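Local structure of dihydroorotase (6L0A) at residues Glu19-Glu24 with Lys342-Ile347; Ser279-Ile284 with Gln336-Gly341; Met13-Arg18 with Pro28-Gly33. The protein catalyses the zinc-dependent interconversion of N-carbamoyl-L-aspartate and (S)-dihydroorotate, the third step of de novo pyrimidine biosynthesis. All coordinates share one frame; numbering follows the deposited sequence.

Overall arrangement
The three contacts cluster on one side of the chain's centre: the centres of 1 and 2 lie about 11 Å apart, those of 1 and 3 about 13 Å, and those of 2 and 3 about 10 Å. Interactions 1 and 3 share helix 20-32, one using its first turn and the other its last. Interactions 1 and 2 share the two-stranded sheet 338-339/345-346, whose strands are joined by the I346 N to I338 O pair. Along the chain, 13-18, 19-24 and 28-33 come early, then 279-284, and 336-347 last. The late hairpin packs against the first barrel helix, whose preceding strand carries the zinc ligand H14, with H16 just after it, and the lead-in to helix 283-293.

Interaction 1. Residues Glu19-Glu24 with Lys342-Ile347; sequences EGAMCE and KDISII
The thioether of M22 and the side chain of I344 run at a slant to one another, whereas M22 and I346 reach toward each other tip to tip. CG of M22 stands anti to the backbone N (chi1 180°), which carries the chain out from the helix; bends at chi2 and chi3 then fold the terminal methyl over toward I344, placing CE 3.7 Å from I344 CG2. The sulfur meets the other isoleucine, M22 SD lying 3.6 Å from I346 CD1. I344 thus works with two branches: CG2 takes the methionine methyl, while the extended CG1-CD1 arm points at the first turn of the helix. There I344 CD1 comes to 3.4 Å from the backbone M22 N and also touches the A21 methyl, CB to CD1 3.8 Å. No hydrogen bond crosses the interface, so the 186 Å² buried between the segments comes from apolar and van der Waals contact. L25, one turn further along helix 20-32, touches both isoleucines, and V26 also touches I346. In this way strand 345-346 and the residue before it lie against the start of helix 20-32, while C23 packs on L61 and L64 of helix 51-64.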
loop_
_atom_site.group_PDB
_atom_site.type_symbol
_atom_site.label_atom_id
_atom_site.label_comp_id
_atom_site.label_asym_id
_atom_site.label_seq_id
_atom_site.Cartn_x
_atom_site.Cartn_y
_atom_site.Cartn_z
ATOM N N GLU C 19 -11.654 9.124 22.683
ATOM C CA GLU C 19 -12.487 9.240 23.877
ATOM C C GLU C 19 -12.104 8.136 24.863
ATOM O O GLU C 19 -11.213 7.323 24.601
ATOM C CB GLU C 19 -13.976 9.177 23.515
ATOM C CG GLU C 19 -14.513 10.433 22.827
ATOM C CD GLU C 19 -16.034 10.502 22.815
ATOM O OE1 GLU C 19 -16.659 9.951 21.875
ATOM O OE2 GLU C 19 -16.608 11.112 23.747
ATOM N N GLY C 20 -12.766 8.127 26.024
ATOM C CA GLY C 20 -12.596 7.032 26.977
ATOM C C GLY C 20 -11.156 6.772 27.379
ATOM O O GLY C 20 -10.351 7.693 27.560
ATOM N N ALA C 21 -10.821 5.487 27.519
ATOM C CA ALA C 21 -9.493 5.109 28.000
ATOM C C ALA C 21 -8.398 5.541 27.037
ATOM O O ALA C 21 -7.306 5.932 27.468
ATOM C CB ALA C 21 -9.418 3.595 28.230
ATOM N N MET C 22 -8.652 5.453 25.728
ATOM C CA MET C 22 -7.647 5.899 24.772
ATOM C C MET C 22 -7.325 7.371 24.990
ATOM O O MET C 22 -6.155 7.767 24.967
ATOM C CB MET C 22 -8.131 5.653 23.341
ATOM C CG MET C 22 -7.137 6.105 22.275
ATOM S SD MET C 22 -5.614 5.153 22.333
ATOM C CE MET C 22 -6.061 3.733 21.299
ATOM N N CYS C 23 -8.359 8.181 25.224
ATOM C CA CYS C 23 -8.176 9.607 25.479
ATOM C C CYS C 23 -7.359 9.851 26.742
ATOM O O CYS C 23 -6.521 10.756 26.783
ATOM C CB CYS C 23 -9.537 10.286 25.591
ATOM S SG CYS C 23 -9.480 12.089 25.705
ATOM N N GLU C 24 -7.617 9.076 27.793
ATOM C CA GLU C 24 -6.839 9.215 29.019
ATOM C C GLU C 24 -5.374 8.875 28.794
ATOM O O GLU C 24 -4.490 9.484 29.408
ATOM C CB GLU C 24 -7.436 8.323 30.108
ATOM C CG GLU C 24 -8.890 8.655 30.403
ATOM C CD GLU C 24 -9.432 7.895 31.595
ATOM O OE1 GLU C 24 -8.682 7.080 32.178
ATOM O OE2 GLU C 24 -10.612 8.120 31.947
ATOM N N LYS C 342 -3.425 -1.315 30.819
ATOM C CA LYS C 342 -4.675 -2.053 30.899
ATOM C C LYS C 342 -4.932 -2.762 29.574
ATOM O O LYS C 342 -4.245 -3.739 29.258
ATOM C CB LYS C 342 -5.820 -1.119 31.292
ATOM C CG LYS C 342 -5.647 -0.550 32.702
ATOM C CD LYS C 342 -6.640 0.561 33.016
ATOM C CE LYS C 342 -5.961 1.924 32.987
ATOM N NZ LYS C 342 -5.495 2.357 34.339
ATOM N N ASP C 343 -5.884 -2.282 28.776
ATOM C CA ASP C 343 -6.263 -2.982 27.553
ATOM C C ASP C 343 -5.734 -2.339 26.272
ATOM O O ASP C 343 -6.071 -2.820 25.184
ATOM C CB ASP C 343 -7.787 -3.099 27.460
ATOM C CG ASP C 343 -8.372 -3.995 28.539
ATOM O OD1 ASP C 343 -7.584 -4.565 29.328
ATOM O OD2 ASP C 343 -9.616 -4.132 28.593
ATOM N N ILE C 344 -4.919 -1.287 26.351
ATOM C CA ILE C 344 -4.559 -0.511 25.165
ATOM C C ILE C 344 -3.051 -0.543 24.969
ATOM O O ILE C 344 -2.294 -0.145 25.863
ATOM C CB ILE C 344 -5.065 0.937 25.253
ATOM C CG1 ILE C 344 -6.594 0.951 25.287
ATOM C CG2 ILE C 344 -4.541 1.759 24.081
ATOM C CD1 ILE C 344 -7.204 2.348 25.446
ATOM N N SER C 345 -2.619 -1.005 23.792
ATOM C CA SER C 345 -1.247 -0.861 23.332
ATOM C C SER C 345 -1.259 -0.195 21.962
ATOM O O SER C 345 -2.022 -0.602 21.085
ATOM C CB SER C 345 -0.544 -2.216 23.242
ATOM O OG SER C 345 -0.620 -2.898 24.477
ATOM N N ILE C 346 -0.418 0.818 21.785
ATOM C CA ILE C 346 -0.270 1.526 20.518
ATOM C C ILE C 346 1.160 1.350 20.040
ATOM O O ILE C 346 2.106 1.483 20.825
ATOM C CB ILE C 346 -0.587 3.027 20.657
ATOM C CG1 ILE C 346 -1.998 3.250 21.177
ATOM C CG2 ILE C 346 -0.373 3.752 19.322
ATOM C CD1 ILE C 346 -2.129 4.594 21.883
ATOM N N ILE C 347 1.327 1.083 18.748
ATOM C CA ILE C 347 2.643 1.057 18.120
ATOM C C ILE C 347 2.969 2.481 17.677
ATOM O O ILE C 347 2.291 3.006 16.775
ATOM C CB ILE C 347 2.689 0.079 16.939
ATOM C CG1 ILE C 347 2.003 -1.240 17.315
ATOM C CG2 ILE C 347 4.121 -0.156 16.526
ATOM C CD1 ILE C 347 2.741 -2.018 18.415
#

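Interaction 2. Residues Ser279-Ile284 with Gln336-Gly341; sequences SQSFAI and QVISDG
I338 is the side chain through which the hairpin strand reaches S281 and F282, and its atoms can be followed outward one by one. CB points toward the 279-284 segment but lies 4.9 Å from S281 OG, so the contact is left to the branches. Its chi1 of -49° leaves CG2 anti to the backbone N, and this branch, I338 CG2, lies 4.1 Å from S281 OG. CG1 is slightly further from that oxygen and serves mainly to carry the terminal methyl. A second bend, chi2 -77°, turns CD1 so that it reaches both partners: I338 CD1 is 4.1 Å from S281 OG and 4.3 Å from F282 CE2. The methyl meets the phenyl ring at its edge, close to the ring plane, so this is no CH-pi contact over a face.

These separations and the modest 84 Å² buried describe a light touch without a hydrogen bond. The polar end of S281 is engaged elsewhere, its OG being hydrogen-bonded to Y278 OH; F282 also packs on P335.

Behind I338 the hairpin is held by its own polar atoms. S339 OG accepts from G341 N at 3.1 Å, with an N-H...O angle of 164°, which makes an ST turn, and it also pairs with I344 O. D340 OD1 receives K342 N and I344 N. G341 has positive phi, a backbone shape that favours glycine. These bonds brace the turn, and the backbone pairing of I338 with I346 makes it a short antiparallel beta-hairpin, 338-339 with 345-346. It lies against the 3-10 turn and N-cap residue F282 leading into helix 283-293, the helix that follows the last strand of the TIM barrel characteristic of the metallo-dependent hydrolases.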
loop_
_atom_site.group_PDB
_atom_site.type_symbol
_atom_site.label_atom_id
_atom_site.label_comp_id
_atom_site.label_asym_id
_atom_site.label_seq_id
_atom_site.Cartn_x
_atom_site.Cartn_y
_atom_site.Cartn_z
ATOM N N SER C 279 1.896 9.604 16.392
ATOM C CA SER C 279 3.133 10.350 16.532
ATOM C C SER C 279 3.160 11.267 17.752
ATOM O O SER C 279 4.165 11.957 17.956
ATOM C CB SER C 279 3.401 11.181 15.265
ATOM O OG SER C 279 2.317 12.056 14.999
ATOM N N GLN C 280 2.107 11.290 18.572
ATOM C CA GLN C 280 2.005 12.331 19.603
ATOM C C GLN C 280 3.152 12.257 20.603
ATOM O O GLN C 280 3.713 13.293 20.982
ATOM C CB GLN C 280 0.676 12.233 20.337
ATOM C CG GLN C 280 0.215 13.565 20.906
ATOM C CD GLN C 280 -0.273 14.493 19.811
ATOM O OE1 GLN C 280 -1.313 14.244 19.204
ATOM N NE2 GLN C 280 0.493 15.547 19.525
ATOM N N SER C 281 3.514 11.045 21.039
ATOM C CA SER C 281 4.470 10.881 22.140
ATOM C C SER C 281 5.847 11.465 21.841
ATOM O O SER C 281 6.604 11.752 22.780
ATOM C CB SER C 281 4.618 9.398 22.499
ATOM O OG SER C 281 3.490 8.908 23.217
ATOM N N PHE C 282 6.209 11.640 20.572
ATOM C CA PHE C 282 7.520 12.180 20.235
ATOM C C PHE C 282 7.409 13.211 19.131
ATOM O O PHE C 282 8.337 13.378 18.339
ATOM C CB PHE C 282 8.492 11.058 19.848
ATOM C CG PHE C 282 8.653 10.031 20.927
ATOM C CD1 PHE C 282 9.587 10.214 21.936
ATOM C CD2 PHE C 282 7.847 8.908 20.965
ATOM C CE1 PHE C 282 9.726 9.282 22.947
ATOM C CE2 PHE C 282 7.976 7.977 21.977
ATOM C CZ PHE C 282 8.917 8.166 22.970
ATOM N N ALA C 283 6.279 13.927 19.094
ATOM C CA ALA C 283 5.937 14.779 17.961
ATOM C C ALA C 283 7.073 15.730 17.593
ATOM O O ALA C 283 7.567 15.718 16.464
ATOM C CB ALA C 283 4.652 15.549 18.281
ATOM N N ILE C 284 7.507 16.567 18.530
ATOM C CA ILE C 284 8.511 17.563 18.167
ATOM C C ILE C 284 9.864 16.908 17.888
ATOM O O ILE C 284 10.520 17.282 16.904
ATOM C CB ILE C 284 8.621 18.658 19.243
ATOM C CG1 ILE C 284 7.271 19.365 19.394
ATOM C CG2 ILE C 284 9.685 19.667 18.838
ATOM C CD1 ILE C 284 6.845 20.122 18.142
ATOM N N GLN C 336 9.018 0.255 21.685
ATOM C CA GLN C 336 8.313 -0.626 20.759
ATOM C C GLN C 336 6.807 -0.460 20.857
ATOM O O GLN C 336 6.102 -0.620 19.853
ATOM C CB GLN C 336 8.679 -2.091 21.027
ATOM C CG GLN C 336 10.137 -2.431 20.756
ATOM C CD GLN C 336 10.502 -2.303 19.292
ATOM O OE1 GLN C 336 9.645 -2.421 18.412
ATOM N NE2 GLN C 336 11.783 -2.078 19.019
ATOM N N VAL C 337 6.297 -0.156 22.053
ATOM C CA VAL C 337 4.867 -0.052 22.312
ATOM C C VAL C 337 4.631 1.139 23.236
ATOM O O VAL C 337 5.492 1.500 24.043
ATOM C CB VAL C 337 4.317 -1.360 22.929
ATOM C CG1 VAL C 337 2.819 -1.296 23.119
ATOM C CG2 VAL C 337 4.678 -2.563 22.064
ATOM N N ILE C 338 3.465 1.768 23.091
ATOM C CA ILE C 338 2.955 2.751 24.041
ATOM C C ILE C 338 1.685 2.157 24.638
ATOM O O ILE C 338 0.744 1.835 23.904
ATOM C CB ILE C 338 2.667 4.109 23.378
ATOM C CG1 ILE C 338 3.853 4.569 22.526
ATOM C CG2 ILE C 338 2.324 5.166 24.420
ATOM C CD1 ILE C 338 5.010 5.117 23.325
ATOM N N SER C 339 1.655 2.011 25.964
ATOM C CA SER C 339 0.580 1.284 26.618
ATOM C C SER C 339 0.120 2.019 27.867
ATOM O O SER C 339 0.890 2.752 28.495
ATOM C CB SER C 339 1.024 -0.137 26.999
ATOM O OG SER C 339 -0.059 -0.876 27.528
ATOM N N ASP C 340 -1.148 1.809 28.223
ATOM C CA ASP C 340 -1.704 2.296 29.475
ATOM C C ASP C 340 -1.674 1.245 30.577
ATOM O O ASP C 340 -2.194 1.494 31.666
ATOM C CB ASP C 340 -3.142 2.798 29.270
ATOM C CG ASP C 340 -4.129 1.682 28.924
ATOM O OD1 ASP C 340 -3.710 0.522 28.696
ATOM O OD2 ASP C 340 -5.343 1.978 28.870
ATOM N N GLY C 341 -1.083 0.081 30.320
ATOM C CA GLY C 341 -1.050 -0.985 31.300
ATOM C C GLY C 341 -2.357 -1.713 31.506
ATOM O O GLY C 341 -2.403 -2.649 32.314
#

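Interaction 3. Residues Met13-Arg18 with Pro28-Gly33; sequences MHVHVR and PKIRDG. With ZN (zinc ion), chain K; LMR ((2S)-2-hydroxybutanedioic acid), chain M.
The H16 ring carries malate O4B over one face, 3.1 Å above the ring plane and offset toward the rim. The H14 ring has H16 NE2 at its edge, in plane, while the R18 guanidinium has H16 CB over one face and the malate carboxylate at its edge, near its plane. CG of R18 beside the backbone N (chi1 -44°) and a bend at chi2 bring the guanidinium round to that carboxylate. Two fairly straight bonds grip it: R18 NH1 to malate O4B, 2.7 Å and 158°, and R18 NH2 to malate O4A, 2.9 Å and 169°. R18 NE is bonded to P261 O, which helps to fix the guanidinium's rotation. A leucine in place of R18 would probably leave this carboxylate without its opposite charge and paired donors, and more able to turn.

H14 NE2 and H16 NE2 bind zinc at 2.1 and 2.2 Å, and malate O1A binds it at a longer 2.5 Å; D258 and K98 complete the site. The side chains alternating with this His-X-His pair, V15 on the strand and V17 just after it, turn the other way: V15 CG1 and V17 CG1 meet I30 CD1, at 4.1 and 3.8 Å. This buried apolar layer joins strand 11-15 to helix 20-32 within a beta-alpha-beta unit. The alternation implies a division of labour: metal and anion chemistry on one side, hydrocarbon on the other.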
loop_
_atom_site.group_PDB
_atom_site.type_symbol
_atom_site.label_atom_id
_atom_site.label_comp_id
_atom_site.label_asym_id
_atom_site.label_seq_id
_atom_site.Cartn_x
_atom_site.Cartn_y
_atom_site.Cartn_z
ATOM N N MET C 13 -1.364 21.515 14.991
ATOM C CA MET C 13 -2.684 21.950 14.562
ATOM C C MET C 13 -3.511 20.824 13.940
ATOM O O MET C 13 -4.415 21.096 13.134
ATOM C CB MET C 13 -2.542 23.141 13.617
ATOM C CG MET C 13 -2.003 24.407 14.348
ATOM S SD MET C 13 -2.760 24.712 15.973
ATOM C CE MET C 13 -2.323 26.450 16.201
ATOM N N HIS C 14 -3.278 19.569 14.338
ATOM C CA HIS C 14 -4.083 18.457 13.812
ATOM C C HIS C 14 -3.891 17.234 14.720
ATOM O O HIS C 14 -3.020 16.406 14.467
ATOM C CB HIS C 14 -3.687 18.145 12.379
ATOM C CG HIS C 14 -4.696 17.322 11.640
ATOM N ND1 HIS C 14 -5.115 17.629 10.364
ATOM C CD2 HIS C 14 -5.377 16.206 12.001
ATOM C CE1 HIS C 14 -6.005 16.735 9.968
ATOM N NE2 HIS C 14 -6.179 15.858 10.939
ATOM N N VAL C 15 -4.736 17.117 15.751
ATOM C CA VAL C 15 -4.559 16.122 16.812
ATOM C C VAL C 15 -5.826 15.290 16.957
ATOM O O VAL C 15 -6.932 15.838 16.992
ATOM C CB VAL C 15 -4.209 16.789 18.162
ATOM C CG1 VAL C 15 -4.261 15.778 19.298
ATOM C CG2 VAL C 15 -2.823 17.421 18.098
ATOM N N HIS C 16 -5.664 13.966 17.068
ATOM C CA HIS C 16 -6.734 13.060 17.472
ATOM C C HIS C 16 -6.435 12.511 18.861
ATOM O O HIS C 16 -5.377 11.903 19.072
ATOM C CB HIS C 16 -6.875 11.892 16.480
ATOM C CG HIS C 16 -7.280 12.309 15.097
ATOM N ND1 HIS C 16 -8.599 12.440 14.714
ATOM C CD2 HIS C 16 -6.537 12.628 14.010
ATOM C CE1 HIS C 16 -8.648 12.829 13.450
ATOM N NE2 HIS C 16 -7.410 12.952 12.999
ATOM N N VAL C 17 -7.364 12.694 19.805
ATOM C CA VAL C 17 -7.222 12.105 21.135
ATOM C C VAL C 17 -8.357 11.158 21.488
ATOM O O VAL C 17 -8.368 10.619 22.600
ATOM C CB VAL C 17 -7.071 13.175 22.242
ATOM C CG1 VAL C 17 -5.744 13.929 22.100
ATOM C CG2 VAL C 17 -8.262 14.118 22.237
ATOM N N ARG C 18 -9.310 10.932 20.586
ATOM C CA ARG C 18 -10.336 9.887 20.762
ATOM C C ARG C 18 -11.159 10.183 22.027
ATOM O O ARG C 18 -11.364 11.349 22.398
ATOM C CB ARG C 18 -9.689 8.498 20.759
ATOM C CG ARG C 18 -8.632 8.262 19.685
ATOM C CD ARG C 18 -9.228 8.318 18.292
ATOM N NE ARG C 18 -8.288 7.757 17.322
ATOM C CZ ARG C 18 -8.322 8.007 16.017
ATOM N NH1 ARG C 18 -9.256 8.812 15.508
ATOM N NH2 ARG C 18 -7.411 7.454 15.224
ATOM N N PRO C 28 -2.389 13.321 27.755
ATOM C CA PRO C 28 -1.146 13.792 28.392
ATOM C C PRO C 28 0.065 13.739 27.478
ATOM O O PRO C 28 1.025 14.487 27.708
ATOM C CB PRO C 28 -0.983 12.850 29.596
ATOM C CG PRO C 28 -2.350 12.314 29.867
ATOM C CD PRO C 28 -2.981 12.188 28.489
ATOM N N LYS C 29 0.060 12.880 26.450
ATOM C CA LYS C 29 1.210 12.777 25.560
ATOM C C LYS C 29 1.373 13.985 24.647
ATOM O O LYS C 29 2.437 14.135 24.035
ATOM C CB LYS C 29 1.110 11.505 24.706
ATOM C CG LYS C 29 0.811 10.247 25.512
ATOM C CD LYS C 29 2.011 9.900 26.389
ATOM C CE LYS C 29 1.856 8.522 27.018
ATOM N NZ LYS C 29 0.743 8.516 28.002
ATOM N N ILE C 30 0.348 14.835 24.513
ATOM C CA ILE C 30 0.532 16.079 23.775
ATOM C C ILE C 30 1.677 16.872 24.392
ATOM O O ILE C 30 2.658 17.211 23.719
ATOM C CB ILE C 30 -0.778 16.887 23.741
ATOM C CG1 ILE C 30 -1.891 16.066 23.063
ATOM C CG2 ILE C 30 -0.560 18.212 23.030
ATOM C CD1 ILE C 30 -3.312 16.627 23.236
ATOM N N ARG C 31 1.596 17.119 25.702
ATOM C CA ARG C 31 2.681 17.816 26.390
ATOM C C ARG C 31 3.982 17.021 26.344
ATOM O O ARG C 31 5.049 17.588 26.086
ATOM C CB ARG C 31 2.290 18.111 27.840
ATOM C CG ARG C 31 3.206 19.164 28.486
ATOM C CD ARG C 31 2.721 19.566 29.863
ATOM N NE ARG C 31 3.823 20.030 30.703
ATOM C CZ ARG C 31 4.175 21.304 30.860
ATOM N NH1 ARG C 31 3.512 22.275 30.247
ATOM N NH2 ARG C 31 5.190 21.607 31.653
ATOM N N ASP C 32 3.913 15.703 26.567
ATOM C CA ASP C 32 5.133 14.899 26.625
ATOM C C ASP C 32 5.900 14.951 25.314
ATOM O O ASP C 32 7.138 14.949 25.309
ATOM C CB ASP C 32 4.797 13.453 26.992
ATOM C CG ASP C 32 4.236 13.322 28.394
ATOM O OD1 ASP C 32 4.252 14.319 29.145
ATOM O OD2 ASP C 32 3.772 12.222 28.743
ATOM N N GLY C 33 5.184 14.997 24.185
ATOM C CA GLY C 33 5.795 15.149 22.884
ATOM C C GLY C 33 6.258 16.541 22.525
ATOM O O GLY C 33 6.799 16.741 21.434
HETATM ZN ZN ZN K . -6.683 13.775 11.133
HETATM C C1 LMR M . -7.202 10.738 9.134
HETATM O O1A LMR M . -6.745 11.869 9.448
HETATM O O1B LMR M . -7.425 10.539 7.922
HETATM C C2 LMR M . -7.497 9.626 10.168
HETATM O O2 LMR M . -6.746 8.436 10.025
HETATM C C3 LMR M . -7.084 10.065 11.533
HETATM C C4 LMR M . -7.962 9.166 12.372
HETATM O O4A LMR M . -7.798 7.898 12.425
HETATM O O4B LMR M . -8.854 9.780 12.974
#